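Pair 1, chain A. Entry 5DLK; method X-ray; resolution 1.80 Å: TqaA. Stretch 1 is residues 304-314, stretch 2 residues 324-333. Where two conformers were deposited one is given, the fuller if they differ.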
# COMPACT_ATOMS: atom_id res chain seq x y z
N VAL A 304 13.07 20.30 -7.76
CA VAL A 304 12.20 19.93 -6.63
C VAL A 304 12.30 18.42 -6.36
O VAL A 304 12.54 17.63 -7.28
CB VAL A 304 10.73 20.32 -6.88
CG1 VAL A 304 10.60 21.85 -7.05
CG2 VAL A 304 10.17 19.58 -8.07
N VAL A 305 12.16 18.05 -5.09
CA VAL A 305 12.16 16.64 -4.73
C VAL A 305 10.94 16.38 -3.89
O VAL A 305 10.69 17.12 -2.94
CB VAL A 305 13.43 16.21 -3.94
CG1 VAL A 305 13.35 14.71 -3.59
CG2 VAL A 305 14.70 16.49 -4.79
N PHE A 306 10.14 15.39 -4.26
CA PHE A 306 9.01 15.01 -3.40
C PHE A 306 8.89 13.49 -3.40
O PHE A 306 9.59 12.80 -4.14
CB PHE A 306 7.70 15.71 -3.84
CG PHE A 306 7.36 15.53 -5.31
CD1 PHE A 306 7.94 16.35 -6.28
CD2 PHE A 306 6.48 14.54 -5.71
CE1 PHE A 306 7.63 16.19 -7.64
CE2 PHE A 306 6.17 14.37 -7.07
CZ PHE A 306 6.74 15.18 -8.03
N GLY A 307 8.03 12.94 -2.57
CA GLY A 307 7.94 11.48 -2.52
C GLY A 307 6.92 10.94 -3.50
O GLY A 307 5.97 11.65 -3.88
N HIS A 308 7.11 9.71 -3.95
CA HIS A 308 6.06 9.04 -4.71
C HIS A 308 6.11 7.54 -4.44
O HIS A 308 7.11 7.01 -3.98
CB HIS A 308 6.13 9.36 -6.22
CG HIS A 308 7.18 8.59 -6.97
ND1 HIS A 308 6.94 8.03 -8.21
CD2 HIS A 308 8.47 8.31 -6.68
CE1 HIS A 308 8.04 7.43 -8.65
NE2 HIS A 308 8.98 7.58 -7.73
N THR A 309 4.98 6.89 -4.69
CA THR A 309 4.84 5.46 -4.46
C THR A 309 5.23 4.66 -5.70
O THR A 309 4.78 4.96 -6.81
CB THR A 309 3.39 5.10 -4.09
OG1 THR A 309 2.98 5.92 -2.99
CG2 THR A 309 3.29 3.63 -3.72
N VAL A 310 6.12 3.68 -5.50
CA VAL A 310 6.51 2.74 -6.54
C VAL A 310 6.05 1.35 -6.11
O VAL A 310 5.85 1.10 -4.92
CB VAL A 310 8.05 2.75 -6.78
CG1 VAL A 310 8.48 4.18 -7.30
CG2 VAL A 310 8.80 2.37 -5.51
N ASN A 311 5.87 0.44 -7.06
CA ASN A 311 5.24 -0.83 -6.67
C ASN A 311 6.23 -1.86 -6.11
O ASN A 311 5.82 -2.82 -5.46
CB ASN A 311 4.44 -1.42 -7.85
CG ASN A 311 5.30 -1.74 -9.07
OD1 ASN A 311 6.44 -2.20 -8.95
ND2 ASN A 311 4.75 -1.50 -10.25
N GLY A 312 7.53 -1.64 -6.32
CA GLY A 312 8.56 -2.47 -5.71
C GLY A 312 8.63 -3.89 -6.28
O GLY A 312 9.18 -4.80 -5.64
N ARG A 313 8.10 -4.07 -7.48
CA ARG A 313 8.03 -5.41 -8.06
C ARG A 313 8.84 -5.50 -9.34
O ARG A 313 8.49 -6.23 -10.27
CB ARG A 313 6.57 -5.79 -8.29
CG ARG A 313 5.82 -5.69 -6.96
CD ARG A 313 4.37 -6.14 -6.99
NE ARG A 313 4.27 -7.56 -6.70
CZ ARG A 313 3.85 -8.12 -5.57
NH1 ARG A 313 3.43 -7.40 -4.53
NH2 ARG A 313 3.84 -9.43 -5.49
N ASN A 314 9.93 -4.75 -9.38
CA ASN A 314 10.81 -4.82 -10.53
C ASN A 314 12.06 -5.64 -10.22
O ASN A 314 12.94 -5.76 -11.06
CB ASN A 314 11.16 -3.40 -10.99
CG ASN A 314 9.94 -2.66 -11.51
OD1 ASN A 314 9.54 -2.84 -12.66
ND2 ASN A 314 9.31 -1.85 -10.65
N LEU A 324 2.09 -12.34 -2.36
CA LEU A 324 1.20 -11.50 -1.58
C LEU A 324 1.94 -10.80 -0.45
O LEU A 324 2.62 -11.42 0.37
CB LEU A 324 0.04 -12.33 -1.01
CG LEU A 324 -1.05 -11.57 -0.25
CD1 LEU A 324 -1.81 -10.60 -1.16
CD2 LEU A 324 -2.01 -12.58 0.42
N GLY A 325 1.80 -9.48 -0.40
CA GLY A 325 2.45 -8.71 0.64
C GLY A 325 2.50 -7.26 0.23
O GLY A 325 1.98 -6.88 -0.80
N CYS A 326 3.17 -6.45 1.05
CA CYS A 326 3.28 -5.03 0.78
C CYS A 326 4.69 -4.73 0.28
O CYS A 326 5.58 -4.52 1.07
CB CYS A 326 2.98 -4.21 2.03
SG CYS A 326 3.13 -2.43 1.73
N THR A 327 4.87 -4.75 -1.03
CA THR A 327 6.19 -4.43 -1.59
C THR A 327 6.29 -2.96 -2.01
O THR A 327 7.33 -2.54 -2.55
CB THR A 327 6.53 -5.30 -2.80
OG1 THR A 327 5.65 -5.00 -3.89
CG2 THR A 327 6.45 -6.79 -2.44
N LEU A 328 5.21 -2.21 -1.79
CA LEU A 328 5.19 -0.76 -2.04
C LEU A 328 6.38 -0.08 -1.41
O LEU A 328 6.82 -0.47 -0.34
CB LEU A 328 3.92 -0.11 -1.47
CG LEU A 328 2.55 -0.40 -2.06
CD1 LEU A 328 1.51 0.41 -1.31
CD2 LEU A 328 2.53 -0.04 -3.54
N ASN A 329 6.89 0.96 -2.07
CA ASN A 329 7.91 1.78 -1.45
C ASN A 329 7.59 3.25 -1.69
O ASN A 329 6.94 3.59 -2.68
CB ASN A 329 9.30 1.42 -2.00
CG ASN A 329 10.39 1.78 -1.03
OD1 ASN A 329 10.12 2.21 0.08
ND2 ASN A 329 11.64 1.61 -1.45
N PHE A 330 8.04 4.09 -0.78
CA PHE A 330 7.87 5.54 -0.93
C PHE A 330 9.26 6.13 -1.07
O PHE A 330 10.05 6.08 -0.13
CB PHE A 330 7.14 6.10 0.27
CG PHE A 330 5.95 5.26 0.66
CD1 PHE A 330 4.81 5.25 -0.14
CD2 PHE A 330 6.00 4.45 1.78
CE1 PHE A 330 3.70 4.47 0.20
CE2 PHE A 330 4.89 3.65 2.13
CZ PHE A 330 3.75 3.67 1.33
N VAL A 331 9.57 6.62 -2.27
CA VAL A 331 10.96 7.02 -2.58
C VAL A 331 10.98 8.43 -3.19
O VAL A 331 9.94 8.94 -3.65
CB VAL A 331 11.64 6.02 -3.55
CG1 VAL A 331 11.68 4.59 -2.95
CG2 VAL A 331 10.96 6.05 -4.93
N PRO A 332 12.15 9.08 -3.18
CA PRO A 332 12.25 10.42 -3.77
C PRO A 332 12.12 10.44 -5.28
O PRO A 332 12.67 9.60 -6.00
CB PRO A 332 13.67 10.88 -3.38
CG PRO A 332 14.17 9.86 -2.38
CD PRO A 332 13.47 8.61 -2.72
N LEU A 333 11.37 11.42 -5.76
CA LEU A 333 11.28 11.73 -7.17
C LEU A 333 11.83 13.13 -7.33
O LEU A 333 11.35 14.05 -6.67
CB LEU A 333 9.82 11.65 -7.66
CG LEU A 333 9.65 11.99 -9.14
CD1 LEU A 333 10.43 10.99 -10.01
CD2 LEU A 333 8.16 11.99 -9.49

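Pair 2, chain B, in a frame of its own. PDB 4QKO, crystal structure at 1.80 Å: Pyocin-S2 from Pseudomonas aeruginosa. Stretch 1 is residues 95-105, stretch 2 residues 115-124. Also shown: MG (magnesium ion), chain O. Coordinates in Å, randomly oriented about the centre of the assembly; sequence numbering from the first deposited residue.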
# COMPACT_ATOMS: atom_id res chain seq x y z
N ARG B 95 2.21 -11.17 0.05
CA ARG B 95 2.65 -9.88 0.60
C ARG B 95 2.68 -8.78 -0.46
O ARG B 95 3.45 -8.90 -1.41
CB ARG B 95 4.02 -10.05 1.24
CG ARG B 95 3.93 -11.01 2.44
CD ARG B 95 5.25 -11.75 2.70
NE ARG B 95 6.28 -10.84 3.16
CZ ARG B 95 7.56 -11.16 3.29
NH1 ARG B 95 7.98 -12.39 2.99
NH2 ARG B 95 8.40 -10.26 3.73
N ILE B 96 1.74 -7.82 -0.34
CA ILE B 96 1.48 -6.85 -1.35
C ILE B 96 1.61 -5.39 -0.86
O ILE B 96 1.35 -4.51 -1.60
CB ILE B 96 0.11 -7.15 -2.10
CG1 ILE B 96 -1.08 -7.03 -1.16
CG2 ILE B 96 0.14 -8.58 -2.65
CD1 ILE B 96 -2.41 -7.09 -1.88
N LYS B 97 2.10 -5.18 0.36
CA LYS B 97 2.23 -3.85 0.97
C LYS B 97 3.67 -3.59 1.41
O LYS B 97 4.45 -4.53 1.64
CB LYS B 97 1.27 -3.71 2.15
CG LYS B 97 -0.08 -3.37 1.61
CD LYS B 97 -1.11 -3.50 2.66
CE LYS B 97 -2.39 -2.84 2.20
NZ LYS B 97 -2.80 -1.88 3.25
N ILE B 98 4.03 -2.32 1.44
CA ILE B 98 5.28 -1.89 2.01
C ILE B 98 5.37 -2.39 3.48
O ILE B 98 4.39 -2.29 4.31
CB ILE B 98 5.42 -0.37 2.00
CG1 ILE B 98 5.62 0.25 0.57
CG2 ILE B 98 6.57 0.08 2.85
CD1 ILE B 98 6.97 -0.06 -0.09
N GLU B 99 6.55 -2.90 3.80
CA GLU B 99 6.86 -3.39 5.14
C GLU B 99 7.97 -2.58 5.80
O GLU B 99 8.88 -2.14 5.15
CB GLU B 99 7.25 -4.89 5.12
CG GLU B 99 6.12 -5.77 4.56
CD GLU B 99 6.54 -7.22 4.19
OE1 GLU B 99 7.72 -7.58 4.37
OE2 GLU B 99 5.68 -8.01 3.71
N ILE B 100 7.91 -2.44 7.12
CA ILE B 100 8.97 -1.79 7.90
C ILE B 100 9.78 -2.85 8.64
O ILE B 100 9.18 -3.64 9.39
CB ILE B 100 8.32 -0.80 8.88
CG1 ILE B 100 7.72 0.32 8.06
CG2 ILE B 100 9.33 -0.19 9.83
CD1 ILE B 100 6.87 1.29 8.84
N HIS B 101 11.09 -2.89 8.34
CA HIS B 101 12.11 -3.91 8.80
C HIS B 101 13.08 -3.16 9.73
O HIS B 101 13.32 -1.96 9.53
CB HIS B 101 12.81 -4.50 7.53
CG HIS B 101 14.27 -4.96 7.64
ND1 HIS B 101 14.65 -6.30 7.74
CD2 HIS B 101 15.44 -4.28 7.47
CE1 HIS B 101 15.97 -6.40 7.73
NE2 HIS B 101 16.47 -5.19 7.56
N HIS B 102 13.64 -3.90 10.68
CA HIS B 102 14.68 -3.37 11.55
C HIS B 102 16.04 -3.70 10.96
O HIS B 102 16.33 -4.84 10.62
CB HIS B 102 14.53 -4.01 12.91
CG HIS B 102 13.37 -3.48 13.68
ND1 HIS B 102 12.08 -3.94 13.50
CD2 HIS B 102 13.27 -2.43 14.52
CE1 HIS B 102 11.25 -3.26 14.26
NE2 HIS B 102 11.94 -2.33 14.90
N LYS B 103 16.91 -2.73 10.84
CA LYS B 103 18.25 -3.00 10.32
C LYS B 103 19.10 -3.85 11.26
O LYS B 103 19.74 -4.79 10.82
CB LYS B 103 18.98 -1.71 10.02
CG LYS B 103 18.17 -0.77 9.17
CD LYS B 103 19.06 0.11 8.32
CE LYS B 103 19.58 1.28 9.10
NZ LYS B 103 20.90 1.67 8.52
N VAL B 104 19.08 -3.50 12.54
CA VAL B 104 19.70 -4.30 13.61
C VAL B 104 18.64 -5.06 14.41
O VAL B 104 17.70 -4.47 14.92
CB VAL B 104 20.54 -3.40 14.55
CG1 VAL B 104 21.21 -4.23 15.66
CG2 VAL B 104 21.60 -2.64 13.76
N ARG B 105 18.78 -6.38 14.53
CA ARG B 105 17.75 -7.18 15.18
C ARG B 105 17.63 -6.70 16.58
O ARG B 105 18.64 -6.32 17.19
CB ARG B 105 18.07 -8.69 15.15
CG ARG B 105 18.20 -9.24 13.73
CD ARG B 105 17.80 -10.71 13.53
NE ARG B 105 18.14 -11.63 14.62
CZ ARG B 105 19.37 -12.06 14.93
NH1 ARG B 105 20.45 -11.67 14.25
NH2 ARG B 105 19.53 -12.90 15.95
N MET B 115 14.29 5.49 14.96
CA MET B 115 14.15 5.74 13.49
C MET B 115 15.35 5.46 12.68
O MET B 115 15.24 5.19 11.52
CB MET B 115 13.73 7.18 13.20
CG MET B 115 12.44 7.57 13.88
SD MET B 115 10.95 6.69 13.34
CE MET B 115 9.95 6.51 14.77
N GLY B 116 16.53 5.53 13.28
CA GLY B 116 17.77 5.11 12.60
C GLY B 116 17.88 3.58 12.41
O GLY B 116 18.78 3.14 11.70
N ASN B 117 16.97 2.79 13.00
CA ASN B 117 17.02 1.37 12.87
C ASN B 117 15.97 0.87 11.87
O ASN B 117 15.83 -0.32 11.75
CB ASN B 117 16.67 0.66 14.19
CG ASN B 117 17.21 -0.79 14.25
OD1 ASN B 117 18.11 -1.16 13.53
ND2 ASN B 117 16.60 -1.61 15.10
N LEU B 118 15.12 1.75 11.37
CA LEU B 118 14.03 1.33 10.49
C LEU B 118 14.26 1.63 9.02
O LEU B 118 14.81 2.64 8.64
CB LEU B 118 12.78 2.00 10.95
CG LEU B 118 12.44 1.76 12.40
CD1 LEU B 118 11.18 2.49 12.65
CD2 LEU B 118 12.29 0.31 12.72
N VAL B 119 13.83 0.69 8.20
CA VAL B 119 13.71 0.91 6.74
C VAL B 119 12.34 0.44 6.19
O VAL B 119 11.73 -0.48 6.70
CB VAL B 119 14.81 0.19 5.94
CG1 VAL B 119 16.12 0.94 6.00
CG2 VAL B 119 15.02 -1.21 6.42
N ALA B 120 11.89 1.05 5.08
CA ALA B 120 10.69 0.64 4.41
C ALA B 120 11.22 -0.16 3.23
O ALA B 120 12.06 0.37 2.48
CB ALA B 120 9.86 1.82 3.91
N VAL B 121 10.70 -1.38 3.11
CA VAL B 121 11.06 -2.29 2.00
C VAL B 121 9.87 -2.89 1.31
O VAL B 121 8.84 -3.15 1.93
CB VAL B 121 11.94 -3.43 2.47
CG1 VAL B 121 13.34 -2.88 2.70
CG2 VAL B 121 11.44 -4.04 3.76
N THR B 122 10.05 -3.21 0.04
CA THR B 122 9.02 -4.01 -0.60
C THR B 122 9.19 -5.46 -0.18
O THR B 122 10.29 -5.87 0.22
CB THR B 122 9.13 -3.96 -2.12
OG1 THR B 122 10.32 -4.63 -2.55
CG2 THR B 122 9.13 -2.57 -2.63
N PRO B 123 8.12 -6.27 -0.31
CA PRO B 123 8.19 -7.73 -0.09
C PRO B 123 9.27 -8.43 -0.94
O PRO B 123 10.09 -9.23 -0.43
CB PRO B 123 6.78 -8.19 -0.43
CG PRO B 123 5.97 -7.01 0.05
CD PRO B 123 6.72 -5.84 -0.52
N LYS B 124 9.34 -8.09 -2.20
CA LYS B 124 10.28 -8.78 -3.05
C LYS B 124 11.69 -8.49 -2.53
O LYS B 124 12.52 -9.39 -2.46
CB LYS B 124 10.15 -8.39 -4.50
CG LYS B 124 11.38 -8.63 -5.38
CD LYS B 124 11.10 -8.10 -6.81
CE LYS B 124 12.28 -8.21 -7.80
NZ LYS B 124 13.57 -7.55 -7.33
MG MG O . 12.91 -7.48 8.36
O HOH W 1 12.58 -6.89 10.37

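Pairs 1 and 2 each join two antiparallel strands, and their central 14 residues superpose with an RMSD of 0.8 Å. The strand directions differ by 147° in pair 1 and 142° in pair 2, and the strand axes approach to 4.5 and 4.7 Å. The register is common to both: Val A310 opposite Asn A329 matches His B101 opposite Val B119, and His A308 opposite Val A331 matches Glu B99 opposite Val B121. Each of these four couples is closed by two backbone hydrogen bonds, for example Val A310 N to Asn A329 O (2.9 Å) and His B101 N to Val B119 O (3.0 Å). Between them lie CA-H...O contacts, Thr A309 CA to Asn A329 O and Ile B100 CA to Val B119 O, both 3.3 Å.

The side chains fill this frame differently. On the face carrying His A308, Val A310 and Val A331, pair 1 packs Val A310 CG1 against Val A331 CG2 (3.9 Å), while the His A308 ring lies beneath Leu A333, whose CB is 4.1 Å from the ring centroid in a CH-pi contact. In pair 2 the position of His A308 is taken by Glu B99, held by a salt bridge from Arg B95 (NH2 to Glu B99 OE1, 2.8 Å), and that of Val A310 by His B101, whose ND1 binds the magnesium ion at 2.2 Å while its CD2 touches Val B119 CG2 at 3.3 Å.

Leu A328 and Leu B118 match almost exactly, their side-chain centres 0.1 Å apart, and both leucines meet the matching position, Leu A328 CD2 at Thr A309 CG2 (3.8 Å) and Leu B118 CD2 at Ile B100 CG2 (4.2 Å); Leu B118 CD2 also lies over the face of the His B102 ring, 3.7 Å from its centroid. On the face that carries Thr A309 and Phe A330, matched by Ile B100 and Ala B120, Phe A330 presents its ring edge to Thr A309 OG1 (3.5 Å from CD1), where the smaller Ala B120 instead receives Ile B98 CG2 on its CB (3.9 Å).

Thr A327 and Asn B117 match more loosely, and both bond across to the other stretch just beyond the strands. Thr A327 OG1 donates to Asn A311 O (2.7 Å). Asn B117 grips Val B104 twice, accepting from Val B104 N at OD1 (2.7 Å) and donating from ND2 to Val B104 O (3.1 Å). Gly A312, at positive phi, passes so close to Thr A327 O (3.4 Å from CA) that a CB would clash with that oxygen; its counterpart Lys B103 instead donates its N to Asn B117 O (2.8 Å).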